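Local coordinates for hypothetical protein (Exiguobacterium sibiricum, PDB 2HKV) that is of unknown function but is a putative member of the DinB family, a helical protein that binds a nickel ion, at residues R59-A64 with T115-E120. Residues are numbered along the deposited sequence; the frame is centred on the assembly and turned at random.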
ATOM      1  N   ARG A  59      -1.738  16.289  -8.845  1.00 36.06           N
ATOM      2  CA  ARG A  59      -1.523  17.147 -10.010  1.00 34.34           C
ATOM      3  C   ARG A  59      -1.894  16.430 -11.301  1.00 34.08           C
ATOM      4  O   ARG A  59      -2.579  17.011 -12.183  1.00 34.68           O
ATOM      5  CB  ARG A  59      -0.056  17.598 -10.052  1.00 35.34           C
ATOM      6  CG  ARG A  59       0.292  18.630  -8.992  1.00 39.71           C
ATOM      7  CD  ARG A  59       1.668  19.306  -9.143  1.00 39.67           C
ATOM      8  NE  ARG A  59       1.815  20.307  -8.086  1.00 40.80           N
ATOM      9  CZ  ARG A  59       1.516  21.596  -8.201  1.00 49.45           C
ATOM     10  NH1 ARG A  59       1.112  22.104  -9.351  1.00 44.79           N
ATOM     11  NH2 ARG A  59       1.639  22.392  -7.147  1.00 53.60           N
ATOM     12  N   ILE A  60      -1.393  15.208 -11.462  1.00 36.28           N
ATOM     13  CA  ILE A  60      -1.825  14.341 -12.550  1.00 37.77           C
ATOM     14  C   ILE A  60      -3.360  14.280 -12.618  1.00 35.72           C
ATOM     15  O   ILE A  60      -3.914  14.328 -13.726  1.00 36.03           O
ATOM     16  CB  ILE A  60      -1.196  12.925 -12.426  1.00 41.66           C
ATOM     17  CG1 ILE A  60       0.291  12.986 -12.820  1.00 44.43           C
ATOM     18  CG2 ILE A  60      -1.980  11.878 -13.251  1.00 42.61           C
ATOM     19  CD1 ILE A  60       1.163  11.913 -12.113  1.00 42.17           C
ATOM     20  N   ALA A  61      -4.000  14.150 -11.453  1.00 37.85           N
ATOM     21  CA  ALA A  61      -5.476  14.022 -11.288  1.00 35.36           C
ATOM     22  C   ALA A  61      -6.258  15.263 -11.758  1.00 40.87           C
ATOM     23  O   ALA A  61      -7.383  15.165 -12.282  1.00 38.69           O
ATOM     24  CB  ALA A  61      -5.834  13.709  -9.800  1.00 34.98           C
ATOM     25  N   THR A  62      -5.635  16.427 -11.611  1.00 41.18           N
ATOM     26  CA  THR A  62      -6.302  17.682 -11.926  1.00 40.26           C
ATOM     27  C   THR A  62      -5.984  18.167 -13.305  1.00 42.50           C
ATOM     28  O   THR A  62      -6.461  19.214 -13.673  1.00 42.84           O
ATOM     29  CB  THR A  62      -6.061  18.729 -10.816  1.00 40.57           C
ATOM     30  OG1 THR A  62      -4.675  18.917 -10.597  1.00 45.92           O
ATOM     31  CG2 THR A  62      -6.679  18.242  -9.485  1.00 38.62           C
ATOM     32  N   GLY A  63      -5.241  17.372 -14.091  1.00 40.58           N
ATOM     33  CA  GLY A  63      -5.051  17.623 -15.516  1.00 39.32           C
ATOM     34  C   GLY A  63      -3.656  18.069 -15.911  1.00 37.62           C
ATOM     35  O   GLY A  63      -3.501  18.698 -16.952  1.00 42.88           O
ATOM     36  N   ALA A  64      -2.625  17.772 -15.119  1.00 37.04           N
ATOM     37  CA  ALA A  64      -1.300  18.301 -15.454  1.00 37.99           C
ATOM     38  C   ALA A  64      -0.884  17.638 -16.739  1.00 36.20           C
ATOM     39  O   ALA A  64      -1.209  16.472 -16.972  1.00 39.22           O
ATOM     40  CB  ALA A  64      -0.252  18.060 -14.363  1.00 34.11           C
ATOM     41  N   THR A 115     -12.527  11.238  -5.030  1.00 33.89           N
ATOM     42  CA  THR A 115     -12.346  10.273  -3.927  1.00 33.92           C
ATOM     43  C   THR A 115     -11.449   9.103  -4.338  1.00 34.70           C
ATOM     44  O   THR A 115     -10.580   8.654  -3.584  1.00 35.07           O
ATOM     45  CB  THR A 115     -13.722   9.778  -3.413  1.00 38.78           C
ATOM     46  OG1 THR A 115     -14.510  10.939  -3.131  1.00 41.31           O
ATOM     47  CG2 THR A 115     -13.561   9.078  -2.244  1.00 39.85           C
ATOM     48  N   GLY A 116     -11.624   8.608  -5.557  1.00 35.28           N
ATOM     49  CA  GLY A 116     -10.728   7.594  -6.088  1.00 32.28           C
ATOM     50  C   GLY A 116      -9.279   8.016  -6.222  1.00 33.48           C
ATOM     51  O   GLY A 116      -8.395   7.272  -5.834  1.00 33.17           O
ATOM     52  N   TRP A 117      -9.019   9.220  -6.684  1.00 30.75           N
ATOM     53  CA  TRP A 117      -7.654   9.718  -6.747  1.00 32.56           C
ATOM     54  C   TRP A 117      -6.997   9.893  -5.385  1.00 30.91           C
ATOM     55  O   TRP A 117      -5.824   9.603  -5.209  1.00 32.06           O
ATOM     56  CB  TRP A 117      -7.580  11.039  -7.545  1.00 33.18           C
ATOM     57  CG  TRP A 117      -7.590  10.834  -9.045  1.00 40.47           C
ATOM     58  CD1 TRP A 117      -8.581  11.184  -9.931  1.00 39.25           C
ATOM     59  CD2 TRP A 117      -6.547  10.219  -9.827  1.00 35.30           C
ATOM     60  NE1 TRP A 117      -8.209  10.813 -11.215  1.00 36.98           N
ATOM     61  CE2 TRP A 117      -6.980  10.215 -11.175  1.00 37.68           C
ATOM     62  CE3 TRP A 117      -5.306   9.666  -9.511  1.00 39.24           C
ATOM     63  CZ2 TRP A 117      -6.210   9.696 -12.196  1.00 41.72           C
ATOM     64  CZ3 TRP A 117      -4.525   9.155 -10.551  1.00 45.01           C
ATOM     65  CH2 TRP A 117      -4.996   9.195 -11.876  1.00 38.37           C
ATOM     66  N   LEU A 118      -7.744  10.399  -4.421  1.00 34.68           N
ATOM     67  CA  LEU A 118      -7.248  10.481  -3.067  1.00 32.09           C
ATOM     68  C   LEU A 118      -6.902   9.105  -2.487  1.00 34.96           C
ATOM     69  O   LEU A 118      -5.874   8.942  -1.821  1.00 35.19           O
ATOM     70  CB  LEU A 118      -8.254  11.215  -2.217  1.00 32.39           C
ATOM     71  CG  LEU A 118      -8.415  12.715  -2.424  1.00 33.43           C
ATOM     72  CD1 LEU A 118      -9.709  13.323  -1.820  1.00 36.90           C
ATOM     73  CD2 LEU A 118      -7.157  13.505  -2.037  1.00 32.69           C
ATOM     74  N   LEU A 119      -7.728   8.108  -2.777  1.00 33.57           N
ATOM     75  CA  LEU A 119      -7.375   6.740  -2.375  1.00 34.91           C
ATOM     76  C   LEU A 119      -6.174   6.200  -3.181  1.00 36.95           C
ATOM     77  O   LEU A 119      -5.294   5.510  -2.608  1.00 34.00           O
ATOM     78  CB  LEU A 119      -8.569   5.790  -2.496  1.00 33.01           C
ATOM     79  CG  LEU A 119      -8.338   4.286  -2.236  1.00 33.22           C
ATOM     80  CD1 LEU A 119      -7.731   4.043  -0.848  1.00 36.76           C
ATOM     81  CD2 LEU A 119      -9.682   3.554  -2.420  1.00 35.22           C
ATOM     82  N   GLU A 120      -6.086   6.498  -4.487  1.00 33.10           N
ATOM     83  CA  GLU A 120      -4.987   6.010  -5.306  1.00 33.92           C
ATOM     84  C   GLU A 120      -3.662   6.496  -4.764  1.00 35.75           C
ATOM     85  O   GLU A 120      -2.706   5.734  -4.716  1.00 33.61           O
ATOM     86  CB  GLU A 120      -5.165   6.453  -6.760  1.00 37.08           C
ATOM     87  CG  GLU A 120      -4.160   5.885  -7.785  1.00 36.76           C
ATOM     88  CD  GLU A 120      -2.755   6.506  -7.687  1.00 44.10           C
ATOM     89  OE1 GLU A 120      -2.660   7.684  -7.292  1.00 44.28           O
ATOM     90  OE2 GLU A 120      -1.737   5.849  -8.013  1.00 47.05           O
TER
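Ala61 and Trp117 bring the end of helix 43-61 against the first turns of helix 114-138, with their CA atoms 6.6 Å apart. In both residues the bond from CA to CB points toward the other helix. The methyl of Ala61 lies over one face of the indole. Its CB is 3.5 Å from the centroid of the Trp117 five-membered ring and 15° off the ring normal, a CH-pi contact. CG and CD2 of Trp117 are the ring atoms nearest to this methyl. Trp117 CG is anti to its own carbonyl carbon (chi1 -80°), which carries the indole across to helix 43-61, and chi2 then turns a face to Ala61. Ile60 makes a looser contact at the far end of the indole, where its CG2 is 4.3 Å from Trp117 CH2. Ile60 also packs on Met69 and Tyr73 of helix 66-73, and Trp117 touches loop residues Thr103, Thr106 and Asp112.

Helix 43-61 ends just past the contact in a Schellman motif. Gly63 has positive phi (110°), and Ala64 N donates to Arg59 O at 3.0 Å. The second bond of the motif, Gly63 N to Ile60 O, is weak at 3.3 Å. The turn therefore leads the chain away immediately after Ala61 has met the indole.

The contact joins two helices of what is probably the helical bundle of the DinB superfamily. Both supply nickel ligands, His49 from one and His124 and His128 from the other. The Ile60 side chain is about 9 Å from the nickel. An alanine in place of Trp117 would probably leave the Ala61 methyl without its aromatic partner and open a gap between the two helices. No hydrogen bond crosses between the segments. The contact rests on dispersion and the weak CH-pi attraction, in a buried setting.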